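Local coordinates for type IV pilus secretin PilQ family protein (Vibrio cholerae, PDB 6W6M), which probably forms, as a 14-subunit secretin ring, the outer-membrane channel of the type IV competence pilus needed for natural competence, at residues A[319-324]-A[468-473]; A[474-479]-A[566-571]. All coordinates share one frame; numbering follows the deposited sequence.

Interaction 1: A[319-324]-A[468-473]; sequences KQVQIE and PQITPD
Pro468 meets Ile323 and Ile470 meets Lys319 and Val321, so the two segments approach through aliphatic groups. At Pro468 the backbones lie 7.6 Å apart, measured from its CA to Val321 CA. That spacing is too wide for backbone pairing and is bridged by side chains. The ring presents CG to the end of Ile323, with CG to CD1 at 4.4 Å, a loose touch. Gln469 turns its side chain from this interface and packs on Ala262 of a neighbouring subunit. Ile470 has the largest share of the contact, and more than half of what its own segment buries. Its CG1 stands anti to the carbonyl carbon (chi1 -66°) and the nearly straight chi2 of 169° extends CD1 to the opposing segment. There Ile470 CD1 lies 3.7 Å from Lys319 CB and 3.9 Å from Val321 CG2. Ile470 CG1 is also near the same Val321 CG2, at 4.1 Å, so valine and isoleucine pass alongside each other in opposite directions. Lys319, exposed, contributes the root of its chain. Pairing Pro468 with Val321 and Ile470 with Lys319 makes the two segments run in opposite senses. This is one beta-sheet of the subunit packing on another in the secretin domain: strand 320-347 is held by backbone bonds to strands 404-429 and 549-568, while Pro468 and Ile470 also rest on Leu478 and Leu476 of strand 475-493.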
ATOM      1  N   LYS A 319       6.761 -21.957 -52.255  1.00 79.52           N
ATOM      2  CA  LYS A 319       7.529 -23.192 -52.215  1.00 79.52           C
ATOM      3  C   LYS A 319       7.507 -23.799 -50.815  1.00 79.52           C
ATOM      4  O   LYS A 319       7.136 -23.159 -49.832  1.00 79.52           O
ATOM      5  CB  LYS A 319       8.970 -22.932 -52.645  1.00 79.52           C
ATOM      6  CG  LYS A 319       9.143 -22.510 -54.071  1.00 79.52           C
ATOM      7  CD  LYS A 319       8.798 -23.637 -54.997  1.00 79.52           C
ATOM      8  CE  LYS A 319       9.237 -23.329 -56.409  1.00 79.52           C
ATOM      9  NZ  LYS A 319      10.710 -23.223 -56.507  1.00 79.52           N
ATOM     10  N   GLN A 320       7.949 -25.046 -50.720  1.00 73.50           N
ATOM     11  CA  GLN A 320       8.031 -25.757 -49.456  1.00 73.50           C
ATOM     12  C   GLN A 320       9.411 -26.363 -49.298  1.00 73.50           C
ATOM     13  O   GLN A 320      10.017 -26.811 -50.271  1.00 73.50           O
ATOM     14  CB  GLN A 320       6.985 -26.845 -49.367  1.00 73.50           C
ATOM     15  CG  GLN A 320       5.592 -26.327 -49.306  1.00 73.50           C
ATOM     16  CD  GLN A 320       4.601 -27.434 -49.292  1.00 73.50           C
ATOM     17  OE1 GLN A 320       3.493 -27.274 -48.805  1.00 73.50           O
ATOM     18  NE2 GLN A 320       4.976 -28.564 -49.849  1.00 73.50           N
ATOM     19  N   VAL A 321       9.900 -26.375 -48.067  1.00 69.45           N
ATOM     20  CA  VAL A 321      11.249 -26.820 -47.748  1.00 69.45           C
ATOM     21  C   VAL A 321      11.172 -27.914 -46.696  1.00 69.45           C
ATOM     22  O   VAL A 321      10.298 -27.895 -45.825  1.00 69.45           O
ATOM     23  CB  VAL A 321      12.131 -25.653 -47.258  1.00 69.45           C
ATOM     24  CG1 VAL A 321      13.475 -26.150 -46.821  1.00 69.45           C
ATOM     25  CG2 VAL A 321      12.296 -24.636 -48.340  1.00 69.45           C
ATOM     26  N   GLN A 322      12.105 -28.853 -46.778  1.00 68.38           N
ATOM     27  CA  GLN A 322      12.254 -29.948 -45.835  1.00 68.38           C
ATOM     28  C   GLN A 322      13.603 -29.827 -45.149  1.00 68.38           C
ATOM     29  O   GLN A 322      14.632 -29.800 -45.820  1.00 68.38           O
ATOM     30  CB  GLN A 322      12.144 -31.278 -46.568  1.00 68.38           C
ATOM     31  CG  GLN A 322      12.294 -32.497 -45.702  1.00 68.38           C
ATOM     32  CD  GLN A 322      12.360 -33.759 -46.520  1.00 68.38           C
ATOM     33  OE1 GLN A 322      11.900 -33.792 -47.663  1.00 68.38           O
ATOM     34  NE2 GLN A 322      12.944 -34.805 -45.950  1.00 68.38           N
ATOM     35  N   ILE A 323      13.605 -29.760 -43.821  1.00 63.35           N
ATOM     36  CA  ILE A 323      14.825 -29.535 -43.049  1.00 63.35           C
ATOM     37  C   ILE A 323      15.074 -30.722 -42.130  1.00 63.35           C
ATOM     38  O   ILE A 323      14.155 -31.220 -41.473  1.00 63.35           O
ATOM     39  CB  ILE A 323      14.772 -28.217 -42.242  1.00 63.35           C
ATOM     40  CG1 ILE A 323      14.718 -27.011 -43.175  1.00 63.35           C
ATOM     41  CG2 ILE A 323      15.987 -28.072 -41.355  1.00 63.35           C
ATOM     42  CD1 ILE A 323      13.351 -26.445 -43.353  1.00 63.35           C
ATOM     43  N   GLU A 324      16.308 -31.215 -42.126  1.00 61.72           N
ATOM     44  CA  GLU A 324      16.657 -32.355 -41.294  1.00 61.72           C
ATOM     45  C   GLU A 324      17.969 -32.184 -40.544  1.00 61.72           C
ATOM     46  O   GLU A 324      19.030 -32.065 -41.142  1.00 61.72           O
ATOM     47  CB  GLU A 324      16.710 -33.635 -42.124  1.00 61.72           C
ATOM     48  CG  GLU A 324      17.000 -34.867 -41.289  1.00 61.72           C
ATOM     49  CD  GLU A 324      17.003 -36.137 -42.105  1.00 61.72           C
ATOM     50  OE1 GLU A 324      16.816 -36.051 -43.334  1.00 61.72           O
ATOM     51  OE2 GLU A 324      17.194 -37.220 -41.515  1.00 61.72           O
ATOM     52  N   PRO A 468      13.251 -20.778 -42.719  1.00 70.32           N
ATOM     53  CA  PRO A 468      14.041 -20.814 -43.955  1.00 70.32           C
ATOM     54  C   PRO A 468      13.784 -19.664 -44.918  1.00 70.32           C
ATOM     55  O   PRO A 468      12.815 -18.926 -44.761  1.00 70.32           O
ATOM     56  CB  PRO A 468      13.617 -22.146 -44.570  1.00 70.32           C
ATOM     57  CG  PRO A 468      12.201 -22.269 -44.177  1.00 70.32           C
ATOM     58  CD  PRO A 468      12.035 -21.594 -42.839  1.00 70.32           C
ATOM     59  N   GLN A 469      14.633 -19.519 -45.935  1.00 74.67           N
ATOM     60  CA  GLN A 469      14.449 -18.513 -46.976  1.00 74.67           C
ATOM     61  C   GLN A 469      15.157 -18.974 -48.241  1.00 74.67           C
ATOM     62  O   GLN A 469      16.341 -19.298 -48.200  1.00 74.67           O
ATOM     63  CB  GLN A 469      14.988 -17.150 -46.533  1.00 74.67           C
ATOM     64  CG  GLN A 469      14.870 -16.079 -47.594  1.00 74.67           C
ATOM     65  CD  GLN A 469      15.417 -14.731 -47.173  1.00 74.67           C
ATOM     66  OE1 GLN A 469      15.221 -14.288 -46.048  1.00 74.67           O
ATOM     67  NE2 GLN A 469      16.103 -14.068 -48.086  1.00 74.67           N
ATOM     68  N   ILE A 470      14.440 -18.988 -49.359  1.00 76.13           N
ATOM     69  CA  ILE A 470      14.964 -19.455 -50.639  1.00 76.13           C
ATOM     70  C   ILE A 470      15.473 -18.257 -51.433  1.00 76.13           C
ATOM     71  O   ILE A 470      14.783 -17.240 -51.542  1.00 76.13           O
ATOM     72  CB  ILE A 470      13.895 -20.216 -51.435  1.00 76.13           C
ATOM     73  CG1 ILE A 470      13.517 -21.505 -50.729  1.00 76.13           C
ATOM     74  CG2 ILE A 470      14.390 -20.520 -52.824  1.00 76.13           C
ATOM     75  CD1 ILE A 470      12.311 -22.162 -51.304  1.00 76.13           C
ATOM     76  N   THR A 471      16.669 -18.380 -51.990  1.00 84.22           N
ATOM     77  CA  THR A 471      17.334 -17.347 -52.774  1.00 84.22           C
ATOM     78  C   THR A 471      17.417 -17.758 -54.243  1.00 84.22           C
ATOM     79  O   THR A 471      17.139 -18.905 -54.598  1.00 84.22           O
ATOM     80  CB  THR A 471      18.729 -17.086 -52.202  1.00 84.22           C
ATOM     81  OG1 THR A 471      19.618 -18.124 -52.616  1.00 84.22           O
ATOM     82  CG2 THR A 471      18.682 -17.033 -50.693  1.00 84.22           C
ATOM     83  N   PRO A 472      17.792 -16.833 -55.142  1.00 88.49           N
ATOM     84  CA  PRO A 472      17.744 -17.167 -56.580  1.00 88.49           C
ATOM     85  C   PRO A 472      18.704 -18.259 -57.015  1.00 88.49           C
ATOM     86  O   PRO A 472      18.310 -19.146 -57.781  1.00 88.49           O
ATOM     87  CB  PRO A 472      18.074 -15.831 -57.251  1.00 88.49           C
ATOM     88  CG  PRO A 472      17.721 -14.819 -56.272  1.00 88.49           C
ATOM     89  CD  PRO A 472      18.060 -15.398 -54.951  1.00 88.49           C
ATOM     90  N   ASP A 473      19.958 -18.222 -56.573  1.00 88.87           N
ATOM     91  CA  ASP A 473      20.928 -19.168 -57.108  1.00 88.87           C
ATOM     92  C   ASP A 473      20.958 -20.493 -56.356  1.00 88.87           C
ATOM     93  O   ASP A 473      22.039 -20.984 -56.017  1.00 88.87           O
ATOM     94  CB  ASP A 473      22.320 -18.541 -57.102  1.00 88.87           C
ATOM     95  CG  ASP A 473      22.779 -18.177 -55.721  1.00 88.87           C
ATOM     96  OD1 ASP A 473      21.981 -18.344 -54.784  1.00 88.87           O
ATOM     97  OD2 ASP A 473      23.930 -17.722 -55.570  1.00 88.87           O
TER

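Interaction 2: A[474-479]-A[566-571]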
ATOM      1  N   ASN A 474      19.790 -21.092 -56.123  1.00 86.63           N
ATOM      2  CA  ASN A 474      19.671 -22.454 -55.601  1.00 86.63           C
ATOM      3  C   ASN A 474      20.360 -22.604 -54.239  1.00 86.63           C
ATOM      4  O   ASN A 474      21.260 -23.421 -54.056  1.00 86.63           O
ATOM      5  CB  ASN A 474      20.238 -23.452 -56.614  1.00 86.63           C
ATOM      6  CG  ASN A 474      19.463 -24.746 -56.662  1.00 86.63           C
ATOM      7  OD1 ASN A 474      18.237 -24.753 -56.658  1.00 86.63           O
ATOM      8  ND2 ASN A 474      20.180 -25.854 -56.702  1.00 86.63           N
ATOM      9  N   ARG A 475      19.914 -21.805 -53.272  1.00 84.52           N
ATOM     10  CA  ARG A 475      20.548 -21.759 -51.963  1.00 84.52           C
ATOM     11  C   ARG A 475      19.527 -21.378 -50.904  1.00 84.52           C
ATOM     12  O   ARG A 475      18.500 -20.774 -51.210  1.00 84.52           O
ATOM     13  CB  ARG A 475      21.691 -20.753 -51.932  1.00 84.52           C
ATOM     14  CG  ARG A 475      22.973 -21.213 -52.558  1.00 84.52           C
ATOM     15  CD  ARG A 475      23.935 -20.062 -52.563  1.00 84.52           C
ATOM     16  NE  ARG A 475      25.265 -20.437 -53.004  1.00 84.52           N
ATOM     17  CZ  ARG A 475      26.282 -19.589 -53.046  1.00 84.52           C
ATOM     18  NH1 ARG A 475      27.474 -19.996 -53.456  1.00 84.52           N
ATOM     19  NH2 ARG A 475      26.103 -18.332 -52.672  1.00 84.52           N
ATOM     20  N   LEU A 476      19.829 -21.715 -49.653  1.00 75.24           N
ATOM     21  CA  LEU A 476      18.967 -21.424 -48.520  1.00 75.24           C
ATOM     22  C   LEU A 476      19.724 -20.639 -47.460  1.00 75.24           C
ATOM     23  O   LEU A 476      20.911 -20.870 -47.226  1.00 75.24           O
ATOM     24  CB  LEU A 476      18.434 -22.709 -47.881  1.00 75.24           C
ATOM     25  CG  LEU A 476      17.303 -23.562 -48.448  1.00 75.24           C
ATOM     26  CD1 LEU A 476      16.074 -22.737 -48.655  1.00 75.24           C
ATOM     27  CD2 LEU A 476      17.702 -24.275 -49.711  1.00 75.24           C
ATOM     28  N   VAL A 477      19.021 -19.721 -46.810  1.00 71.64           N
ATOM     29  CA  VAL A 477      19.500 -19.049 -45.608  1.00 71.64           C
ATOM     30  C   VAL A 477      18.634 -19.566 -44.471  1.00 71.64           C
ATOM     31  O   VAL A 477      17.411 -19.410 -44.498  1.00 71.64           O
ATOM     32  CB  VAL A 477      19.423 -17.521 -45.713  1.00 71.64           C
ATOM     33  CG1 VAL A 477      19.815 -16.892 -44.403  1.00 71.64           C
ATOM     34  CG2 VAL A 477      20.303 -17.014 -46.819  1.00 71.64           C
ATOM     35  N   LEU A 478      19.249 -20.188 -43.470  1.00 69.35           N
ATOM     36  CA  LEU A 478      18.511 -20.808 -42.376  1.00 69.35           C
ATOM     37  C   LEU A 478      18.796 -20.103 -41.060  1.00 69.35           C
ATOM     38  O   LEU A 478      19.962 -19.927 -40.693  1.00 69.35           O
ATOM     39  CB  LEU A 478      18.868 -22.288 -42.256  1.00 69.35           C
ATOM     40  CG  LEU A 478      18.503 -23.244 -43.393  1.00 69.35           C
ATOM     41  CD1 LEU A 478      19.076 -24.603 -43.123  1.00 69.35           C
ATOM     42  CD2 LEU A 478      17.016 -23.345 -43.588  1.00 69.35           C
ATOM     43  N   ASP A 479      17.732 -19.723 -40.345  1.00 70.10           N
ATOM     44  CA  ASP A 479      17.839 -19.304 -38.920  1.00 70.10           C
ATOM     45  C   ASP A 479      17.529 -20.495 -38.007  1.00 70.10           C
ATOM     46  O   ASP A 479      16.363 -20.917 -37.968  1.00 70.10           O
ATOM     47  CB  ASP A 479      16.891 -18.142 -38.609  1.00 70.10           C
ATOM     48  CG  ASP A 479      17.378 -16.800 -39.127  1.00 70.10           C
ATOM     49  OD1 ASP A 479      18.592 -16.676 -39.382  1.00 70.10           O
ATOM     50  OD2 ASP A 479      16.537 -15.892 -39.271  1.00 70.10           O
ATOM     51  N   PRO A 566      19.014 -29.135 -45.892  1.00 73.24           N
ATOM     52  CA  PRO A 566      17.708 -28.725 -46.407  1.00 73.24           C
ATOM     53  C   PRO A 566      17.457 -29.260 -47.813  1.00 73.24           C
ATOM     54  O   PRO A 566      18.317 -29.877 -48.434  1.00 73.24           O
ATOM     55  CB  PRO A 566      17.822 -27.203 -46.412  1.00 73.24           C
ATOM     56  CG  PRO A 566      19.235 -26.971 -46.720  1.00 73.24           C
ATOM     57  CD  PRO A 566      20.029 -28.101 -46.128  1.00 73.24           C
ATOM     58  N   LYS A 567      16.218 -29.093 -48.271  1.00 76.13           N
ATOM     59  CA  LYS A 567      15.778 -29.568 -49.583  1.00 76.13           C
ATOM     60  C   LYS A 567      14.470 -28.896 -49.991  1.00 76.13           C
ATOM     61  O   LYS A 567      13.554 -28.771 -49.184  1.00 76.13           O
ATOM     62  CB  LYS A 567      15.562 -31.084 -49.555  1.00 76.13           C
ATOM     63  CG  LYS A 567      15.422 -31.726 -50.923  1.00 76.13           C
ATOM     64  CD  LYS A 567      16.670 -31.510 -51.760  1.00 76.13           C
ATOM     65  CE  LYS A 567      16.572 -32.224 -53.097  1.00 76.13           C
ATOM     66  NZ  LYS A 567      17.765 -31.964 -53.948  1.00 76.13           N
ATOM     67  N   VAL A 568      14.384 -28.472 -51.247  1.00 77.77           N
ATOM     68  CA  VAL A 568      13.184 -27.823 -51.762  1.00 77.77           C
ATOM     69  C   VAL A 568      12.299 -28.888 -52.383  1.00 77.77           C
ATOM     70  O   VAL A 568      12.744 -29.646 -53.250  1.00 77.77           O
ATOM     71  CB  VAL A 568      13.520 -26.725 -52.780  1.00 77.77           C
ATOM     72  CG1 VAL A 568      12.256 -26.166 -53.376  1.00 77.77           C
ATOM     73  CG2 VAL A 568      14.314 -25.624 -52.119  1.00 77.77           C
ATOM     74  N   VAL A 569      11.051 -28.955 -51.931  1.00 81.43           N
ATOM     75  CA  VAL A 569      10.118 -29.951 -52.443  1.00 81.43           C
ATOM     76  C   VAL A 569       9.653 -29.521 -53.827  1.00 81.43           C
ATOM     77  O   VAL A 569       8.987 -28.493 -53.983  1.00 81.43           O
ATOM     78  CB  VAL A 569       8.937 -30.133 -51.485  1.00 81.43           C
ATOM     79  CG1 VAL A 569       7.922 -31.069 -52.079  1.00 81.43           C
ATOM     80  CG2 VAL A 569       9.419 -30.652 -50.148  1.00 81.43           C
ATOM     81  N   ILE A 570      10.029 -30.309 -54.829  1.00 90.73           N
ATOM     82  CA  ILE A 570       9.697 -30.021 -56.218  1.00 90.73           C
ATOM     83  C   ILE A 570       8.421 -30.706 -56.689  1.00 90.73           C
ATOM     84  O   ILE A 570       8.231 -30.905 -57.887  1.00 90.73           O
ATOM     85  CB  ILE A 570      10.849 -30.432 -57.154  1.00 90.73           C
ATOM     86  CG1 ILE A 570      11.108 -31.934 -57.042  1.00 90.73           C
ATOM     87  CG2 ILE A 570      12.110 -29.649 -56.822  1.00 90.73           C
ATOM     88  CD1 ILE A 570      12.072 -32.465 -58.079  1.00 90.73           C
ATOM     89  N   GLN A 571       7.427 -30.918 -55.842  1.00 95.90           N
ATOM     90  CA  GLN A 571       6.090 -31.430 -56.269  1.00 95.90           C
ATOM     91  C   GLN A 571       6.171 -32.667 -57.189  1.00 95.90           C
ATOM     92  O   GLN A 571       5.160 -32.975 -57.917  1.00 95.90           O
ATOM     93  CB  GLN A 571       5.252 -30.337 -56.937  1.00 95.90           C
ATOM     94  CG  GLN A 571       5.041 -29.085 -56.114  1.00 95.90           C
ATOM     95  CD  GLN A 571       5.821 -27.882 -56.577  1.00 95.90           C
ATOM     96  OE1 GLN A 571       6.848 -27.984 -57.219  1.00 95.90           O
ATOM     97  NE2 GLN A 571       5.336 -26.710 -56.230  1.00 95.90           N
TER
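Two beta-sheets of one subunit face each other here, in the core domain of the secretin family, and the leucines of strand 475-479 rest on Pro566 and Val568 of the strand near the C terminus. The short strand axes come within 8.4 Å and run at 128° to one another, a face-to-face crossing well away from exact antiparallel alignment. The nearest backbone pair is Leu476 CA and Pro566 CA at 7.7 Å, beyond the spacing of strands within a sheet. Pro566 is touched by both leucines: its CB lies 4.2 Å from Leu476 CG, and its CG is 4.3 Å from Leu478 CD1, so one ring meets two residues that are two positions apart on the same side of their strand. Leu478 reaches the ring through an extended chain, chi2 174° placing CD1 anti to CA. This layered pairing of sheets is consistent with the double-walled barrel known from secretins. Leu476 makes a second touch further along the C-terminal strand, where its CD2 comes 4.4 Å from Val568 CG2. In Val568 it is the methyl anti to the carbonyl carbon that is used, the other lying anti to the backbone N. Strand 496-513 flanks the site, its Val512 packing on Pro566, and Asn514 in the loop beyond it touches Leu476 and Val568. Asp479, on the same strand as the leucines, packs on Lys263 of a neighbouring subunit.

The centres of interactions 1 and 2 are about 2 Å apart, making them two parts of one apolar layer between the same pair of sheets. Each takes one strand from either sheet: 320-347 and 549-568 are neighbours in one, 456-471 and 475-493 in the other. Within the first sheet, Gln322 N to Lys567 O at 2.8 Å is a probable hydrogen bond. In the second, Ile470 CG1 packs against Leu476 CD1 at 3.5 Å. Along the chain the contacts come in series, 319-324 with 468-473 closing before 474-479 with 566-571 opens. The turn between residues 471 and 475 thus joins them, and the C-terminal strand returns to the layer that the chain entered at residue 320.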